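PDB 1R4V: hypothetical protein AQ_328 from Aquifex aeolicus, which is of unknown function but adopts an ancestral histone fold and may take part in protein heterodimerization. Local coordinates for residues Lys27-Leu32 against Asp107-Tyr112; Asp33-Thr38 against Ile100-Gly105. All coordinates share one frame; numbering follows the deposited sequence.

Contact 1 (Lys27-Leu32 against Asp107-Tyr112)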
loop_
_atom_site.group_PDB
_atom_site.type_symbol
_atom_site.label_atom_id
_atom_site.label_comp_id
_atom_site.label_asym_id
_atom_site.label_seq_id
_atom_site.Cartn_x
_atom_site.Cartn_y
_atom_site.Cartn_z
ATOM N N LYS A 27 9.144 -9.881 -9.188
ATOM C CA LYS A 27 10.095 -8.881 -8.708
ATOM C C LYS A 27 9.486 -8.053 -7.583
ATOM O O LYS A 27 8.289 -7.793 -7.587
ATOM C CB LYS A 27 10.603 -8.022 -9.867
ATOM C CG LYS A 27 11.921 -8.525 -10.470
ATOM C CD LYS A 27 11.896 -9.978 -10.947
ATOM C CE LYS A 27 13.289 -10.482 -11.346
ATOM N NZ LYS A 27 14.107 -11.069 -10.230
ATOM N N GLY A 28 10.325 -7.683 -6.620
ATOM C CA GLY A 28 9.913 -7.027 -5.390
ATOM C C GLY A 28 9.642 -7.934 -4.204
ATOM O O GLY A 28 9.906 -7.513 -3.084
ATOM N N PHE A 29 9.121 -9.142 -4.437
ATOM C CA PHE A 29 8.681 -10.082 -3.388
ATOM C C PHE A 29 9.867 -10.398 -2.499
ATOM O O PHE A 29 9.853 -10.241 -1.276
ATOM C CB PHE A 29 8.137 -11.376 -4.000
ATOM C CG PHE A 29 6.702 -11.332 -4.465
ATOM C CD1 PHE A 29 6.166 -10.229 -5.118
ATOM C CD2 PHE A 29 5.880 -12.432 -4.257
ATOM C CE1 PHE A 29 4.864 -10.221 -5.547
ATOM C CE2 PHE A 29 4.562 -12.427 -4.676
ATOM C CZ PHE A 29 4.053 -11.322 -5.329
ATOM N N ASP A 30 10.920 -10.864 -3.163
ATOM C CA ASP A 30 12.255 -10.992 -2.600
ATOM C C ASP A 30 12.588 -9.920 -1.555
ATOM O O ASP A 30 12.782 -10.210 -0.384
ATOM C CB ASP A 30 13.213 -10.943 -3.803
ATOM C CG ASP A 30 12.601 -10.165 -5.002
ATOM O OD1 ASP A 30 12.858 -8.938 -5.224
ATOM O OD2 ASP A 30 11.782 -10.767 -5.744
ATOM N N LYS A 31 12.614 -8.658 -1.976
ATOM C CA LYS A 31 13.019 -7.524 -1.149
ATOM C C LYS A 31 12.030 -7.177 -0.051
ATOM O O LYS A 31 12.413 -6.713 1.038
ATOM C CB LYS A 31 13.219 -6.315 -2.070
ATOM C CG LYS A 31 14.394 -6.597 -3.007
ATOM C CD LYS A 31 14.383 -5.800 -4.286
ATOM C CE LYS A 31 14.816 -4.404 -4.046
ATOM N NZ LYS A 31 15.673 -3.970 -5.210
ATOM N N LEU A 32 10.752 -7.383 -0.353
ATOM C CA LEU A 32 9.700 -7.151 0.629
ATOM C C LEU A 32 9.807 -8.211 1.712
ATOM O O LEU A 32 9.791 -7.884 2.890
ATOM C CB LEU A 32 8.338 -7.225 -0.039
ATOM C CG LEU A 32 7.149 -6.859 0.873
ATOM C CD1 LEU A 32 7.144 -5.388 1.227
ATOM C CD2 LEU A 32 5.875 -7.274 0.193
ATOM N N ASP A 107 8.952 -0.064 -5.802
ATOM C CA ASP A 107 8.849 0.263 -7.224
ATOM C C ASP A 107 8.437 -0.921 -8.068
ATOM O O ASP A 107 7.628 -0.768 -8.981
ATOM C CB ASP A 107 10.143 0.861 -7.751
ATOM C CG ASP A 107 10.422 2.214 -7.144
ATOM O OD1 ASP A 107 11.576 2.460 -6.724
ATOM O OD2 ASP A 107 9.528 3.079 -7.034
ATOM N N GLU A 108 8.968 -2.102 -7.750
ATOM C CA GLU A 108 8.598 -3.303 -8.466
ATOM C C GLU A 108 7.193 -3.726 -8.047
ATOM O O GLU A 108 6.416 -4.208 -8.870
ATOM C CB GLU A 108 9.606 -4.436 -8.213
ATOM C CG GLU A 108 11.056 -4.078 -8.521
ATOM C CD GLU A 108 11.863 -3.533 -7.337
ATOM O OE1 GLU A 108 11.444 -2.540 -6.682
ATOM O OE2 GLU A 108 12.951 -4.101 -7.064
ATOM N N LEU A 109 6.857 -3.554 -6.775
ATOM C CA LEU A 109 5.564 -4.013 -6.285
ATOM C C LEU A 109 4.440 -3.146 -6.868
ATOM O O LEU A 109 3.332 -3.619 -7.152
ATOM C CB LEU A 109 5.551 -3.987 -4.761
ATOM C CG LEU A 109 6.517 -4.961 -4.075
ATOM C CD1 LEU A 109 6.546 -4.590 -2.600
ATOM C CD2 LEU A 109 6.098 -6.392 -4.336
ATOM N N LEU A 110 4.737 -1.870 -7.069
ATOM C CA LEU A 110 3.783 -0.942 -7.678
ATOM C C LEU A 110 3.409 -1.427 -9.081
ATOM O O LEU A 110 2.235 -1.492 -9.430
ATOM C CB LEU A 110 4.376 0.465 -7.756
ATOM C CG LEU A 110 3.451 1.664 -7.521
ATOM C CD1 LEU A 110 4.007 2.819 -8.301
ATOM C CD2 LEU A 110 1.952 1.447 -7.813
ATOM N N GLU A 111 4.403 -1.778 -9.887
ATOM C CA GLU A 111 4.146 -2.309 -11.227
ATOM C C GLU A 111 3.403 -3.635 -11.171
ATOM O O GLU A 111 2.499 -3.891 -11.956
ATOM C CB GLU A 111 5.426 -2.469 -12.048
ATOM C CG GLU A 111 5.141 -2.454 -13.542
ATOM C CD GLU A 111 6.394 -2.418 -14.411
ATOM O OE1 GLU A 111 6.337 -1.837 -15.533
ATOM O OE2 GLU A 111 7.440 -2.969 -13.975
ATOM N N TYR A 112 3.792 -4.480 -10.227
ATOM C CA TYR A 112 3.129 -5.755 -10.032
ATOM C C TYR A 112 1.636 -5.642 -9.751
ATOM O O TYR A 112 0.864 -6.387 -10.340
ATOM C CB TYR A 112 3.780 -6.507 -8.886
ATOM C CG TYR A 112 3.164 -7.866 -8.704
ATOM C CD1 TYR A 112 3.578 -8.907 -9.511
ATOM C CD2 TYR A 112 2.169 -8.101 -7.750
ATOM C CE1 TYR A 112 3.051 -10.156 -9.376
ATOM C CE2 TYR A 112 1.622 -9.377 -7.594
ATOM C CZ TYR A 112 2.083 -10.391 -8.422
ATOM O OH TYR A 112 1.629 -11.685 -8.382
#
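The edge of F29 meets one face of Y112 in an edge-to-face (T-shaped) pair, with ring centroids 5.1 Å apart and planes at 73°. F29 CE1 sits over the centre of the tyrosine ring, and F29 CZ lies 3.8 Å from Y112 CZ. Y112 has its CG anti to its own backbone N (chi1 -177°), which carries the base of the ring toward F29, while its OH bonds to E50. An alanine in place of Y112 would probably open a gap beside the F29 edge and leave E50 without its hydroxyl partner.

Apolar packing centres on L109: CD2 is 3.9 Å from F29 CD1, and CD1 is 3.9 Å from L32 CD2. G28, the N-cap residue, lets the backbones close to 5.0 Å between its CA and E108 CA; a side chain on it would clash with L109 CD2.

K31 NZ and E108 OE2 form a salt bridge at 3.3 Å whose hydrogen bond is weak; the stronger partner of the lysine is D103, in the loop before helix 106-113.

Helix 46-62 covers F29, and L109 rests on M135 of helix 131-149, so each partner also touches one of the longer helices.

Contact 2 (Asp33-Thr38 against Ile100-Gly105). With ZN (zinc ion), chain C; CAC (cacodylate ion), chain D.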
loop_
_atom_site.group_PDB
_atom_site.type_symbol
_atom_site.label_atom_id
_atom_site.label_comp_id
_atom_site.label_asym_id
_atom_site.label_seq_id
_atom_site.Cartn_x
_atom_site.Cartn_y
_atom_site.Cartn_z
ATOM N N ASP A 33 9.917 -9.468 1.277
ATOM C CA ASP A 33 10.051 -10.641 2.145
ATOM C C ASP A 33 11.187 -10.390 3.105
ATOM O O ASP A 33 11.039 -10.407 4.332
ATOM C CB ASP A 33 10.269 -11.860 1.248
ATOM C CG ASP A 33 10.578 -13.152 1.988
ATOM O OD1 ASP A 33 10.595 -13.220 3.231
ATOM O OD2 ASP A 33 10.848 -14.173 1.331
ATOM N N HIS A 34 12.341 -10.101 2.517
ATOM C CA HIS A 34 13.532 -9.798 3.273
ATOM C C HIS A 34 13.358 -8.602 4.229
ATOM O O HIS A 34 13.762 -8.698 5.382
ATOM C CB HIS A 34 14.702 -9.654 2.288
ATOM C CG HIS A 34 16.027 -9.593 2.952
ATOM N ND1 HIS A 34 16.937 -10.627 2.884
ATOM C CD2 HIS A 34 16.592 -8.627 3.709
ATOM C CE1 HIS A 34 18.022 -10.286 3.555
ATOM N NE2 HIS A 34 17.837 -9.080 4.066
ATOM N N TYR A 35 12.757 -7.487 3.824
ATOM C CA TYR A 35 12.530 -6.375 4.752
ATOM C C TYR A 35 11.514 -6.668 5.889
ATOM O O TYR A 35 11.698 -6.271 7.044
ATOM C CB TYR A 35 12.008 -5.136 3.995
ATOM C CG TYR A 35 11.944 -3.928 4.884
ATOM C CD1 TYR A 35 13.081 -3.190 5.136
ATOM C CD2 TYR A 35 10.772 -3.550 5.520
ATOM C CE1 TYR A 35 13.051 -2.081 5.962
ATOM C CE2 TYR A 35 10.727 -2.441 6.355
ATOM C CZ TYR A 35 11.872 -1.716 6.571
ATOM O OH TYR A 35 11.887 -0.621 7.394
ATOM N N PHE A 36 10.396 -7.298 5.554
ATOM C CA PHE A 36 9.415 -7.638 6.600
ATOM C C PHE A 36 10.006 -8.574 7.686
ATOM O O PHE A 36 9.734 -8.425 8.872
ATOM C CB PHE A 36 8.170 -8.224 5.944
ATOM C CG PHE A 36 7.099 -7.199 5.640
ATOM C CD1 PHE A 36 7.377 -6.082 4.877
ATOM C CD2 PHE A 36 5.793 -7.366 6.109
ATOM C CE1 PHE A 36 6.379 -5.147 4.592
ATOM C CE2 PHE A 36 4.800 -6.439 5.833
ATOM C CZ PHE A 36 5.103 -5.317 5.075
ATOM N N ARG A 37 10.822 -9.537 7.276
ATOM C CA ARG A 37 11.392 -10.511 8.201
ATOM C C ARG A 37 12.426 -9.820 9.075
ATOM O O ARG A 37 12.318 -9.805 10.301
ATOM C CB ARG A 37 11.981 -11.678 7.422
ATOM C CG ARG A 37 12.630 -12.732 8.292
ATOM C CD ARG A 37 13.137 -13.954 7.522
ATOM N NE ARG A 37 14.339 -13.675 6.729
ATOM C CZ ARG A 37 14.415 -13.531 5.401
ATOM N NH1 ARG A 37 15.601 -13.278 4.870
ATOM N NH2 ARG A 37 13.369 -13.647 4.591
ATOM N N THR A 38 13.406 -9.194 8.436
ATOM C CA THR A 38 14.556 -8.625 9.148
ATOM C C THR A 38 14.244 -7.350 9.923
ATOM O O THR A 38 14.758 -7.176 11.023
ATOM C CB THR A 38 15.728 -8.395 8.160
ATOM O OG1 THR A 38 15.302 -7.540 7.081
ATOM C CG2 THR A 38 16.080 -9.689 7.476
ATOM N N ILE A 100 12.977 5.580 5.215
ATOM C CA ILE A 100 13.605 4.258 5.124
ATOM C C ILE A 100 14.613 4.223 3.974
ATOM O O ILE A 100 14.286 4.575 2.842
ATOM C CB ILE A 100 12.546 3.145 4.972
ATOM C CG1 ILE A 100 11.730 3.050 6.262
ATOM C CG2 ILE A 100 13.187 1.787 4.673
ATOM C CD1 ILE A 100 10.509 2.219 6.133
ATOM N N GLU A 101 15.834 3.778 4.264
ATOM C CA GLU A 101 16.918 3.737 3.277
ATOM C C GLU A 101 16.920 2.448 2.456
ATOM O O GLU A 101 17.169 2.486 1.246
ATOM C CB GLU A 101 18.275 3.959 3.959
ATOM C CG GLU A 101 18.292 5.246 4.778
ATOM C CD GLU A 101 19.645 5.938 4.874
ATOM O OE1 GLU A 101 20.697 5.276 4.708
ATOM O OE2 GLU A 101 19.645 7.171 5.120
ATOM N N GLN A 102 16.627 1.325 3.110
ATOM C CA GLN A 102 16.562 0.022 2.450
ATOM C C GLN A 102 15.460 -0.048 1.406
ATOM O O GLN A 102 14.350 0.446 1.614
ATOM C CB GLN A 102 16.337 -1.094 3.467
ATOM C CG GLN A 102 16.237 -2.511 2.858
ATOM C CD GLN A 102 16.481 -3.606 3.884
ATOM O OE1 GLN A 102 17.163 -3.362 4.877
ATOM N NE2 GLN A 102 15.930 -4.802 3.659
ATOM N N ASP A 103 15.785 -0.671 0.284
ATOM C CA ASP A 103 14.838 -0.898 -0.777
ATOM C C ASP A 103 13.997 -2.119 -0.380
ATOM O O ASP A 103 14.553 -3.206 -0.237
ATOM C CB ASP A 103 15.622 -1.151 -2.048
ATOM C CG ASP A 103 14.748 -1.364 -3.248
ATOM O OD1 ASP A 103 15.355 -1.648 -4.305
ATOM O OD2 ASP A 103 13.496 -1.284 -3.252
HETATM N N MSE A 104 12.684 -1.954 -0.199
HETATM C CA MSE A 104 11.800 -3.097 0.108
HETATM C C MSE A 104 10.951 -3.535 -1.078
HETATM O O MSE A 104 9.989 -4.283 -0.926
HETATM C CB MSE A 104 10.946 -2.824 1.337
HETATM C CG MSE A 104 9.903 -1.740 1.161
HETATM SE SE MSE A 104 8.714 -1.422 2.725
HETATM C CE MSE A 104 9.893 -0.314 3.813
ATOM N N GLY A 105 11.319 -3.085 -2.269
ATOM C CA GLY A 105 10.736 -3.539 -3.525
ATOM C C GLY A 105 9.544 -2.713 -3.987
ATOM O O GLY A 105 8.839 -3.133 -4.892
HETATM ZN ZN ZN C . 11.924 -15.799 1.747
HETATM AS AS CAC D . 14.902 -14.218 1.029
HETATM O O1 CAC D . 13.868 -15.445 1.694
HETATM O O2 CAC D . 15.477 -12.986 2.117
HETATM C C1 CAC D . 16.472 -15.048 0.176
HETATM C C2 CAC D . 13.748 -13.330 -0.285
HETATM O O HOH W 1 11.270 -16.317 3.687
HETATM O O HOH W 2 16.963 -5.920 6.160
HETATM O O HOH W 3 12.676 -16.952 0.229
#
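In this histone-fold protein, helix 29-40 packs through Y35 against the loop that joins helices 88-98 and 106-113, a loop closed by an Asx turn at D103. Y35 buries the largest area in this contact. With CG anti to the backbone N (chi1 -172°), the root of its ring is carried toward the loop, and three loop residues meet it, at one face, an edge and the hydroxyl tip. Selenomethionine M104 takes the face: its CE methyl makes a CH-pi contact 3.8 Å from the ring centroid, offset toward the rim and 3.4 Å from Y35 CE2. The bend at chi3 (80°) brings that methyl over the ring, while SE lies obliquely 4.6 Å from the centroid in a Met-aromatic contact. Q102 comes to the ring edge, its amide plane nearly perpendicular to the ring, with CD close to the ring plane. I100 meets the tyrosine tip to tip, its CD1 3.4 Å from Y35 OH. I100 and M104 also rest on L140 of helix 131-149.

Nearer the solvent a water bridges the two segments, donating to Q102 OE1 and T38 OG1. That hydroxyl donates to H34 O, which T38 N reaches from the opposite face.

D33, directed away from the loop, binds a zinc ion through OD2 (2.0 Å), and its OD1 forms a salt bridge with R37 NH2. Two waters and a cacodylate ion, probably from the crystallisation liquor, complete the ligands seen. Cacodylate O2 accepts a nearly straight bond from R37 NH1 (2.8 Å, 168°) and another from H34 ND1.

Both contacts use helix 29-40, contact 1 its first turn and contact 2 the residues that follow, and both lie on the same side of the chain centre, about 11 Å apart between centres. Each is partly buried, with an apolar interior and a polar margin. Contact 1 joins two helices through leucine packing and a ring pair, and carries a direct charge pair; contact 2 sets a loop on the helix through one tyrosine, with water bridging its edge. They meet where K31 NZ and D103 OD1 form a salt bridge of 2.5 Å. Zinc is near both: an ion bound by D33 in contact 2, and another about 6 Å from the F29 side chain in contact 1.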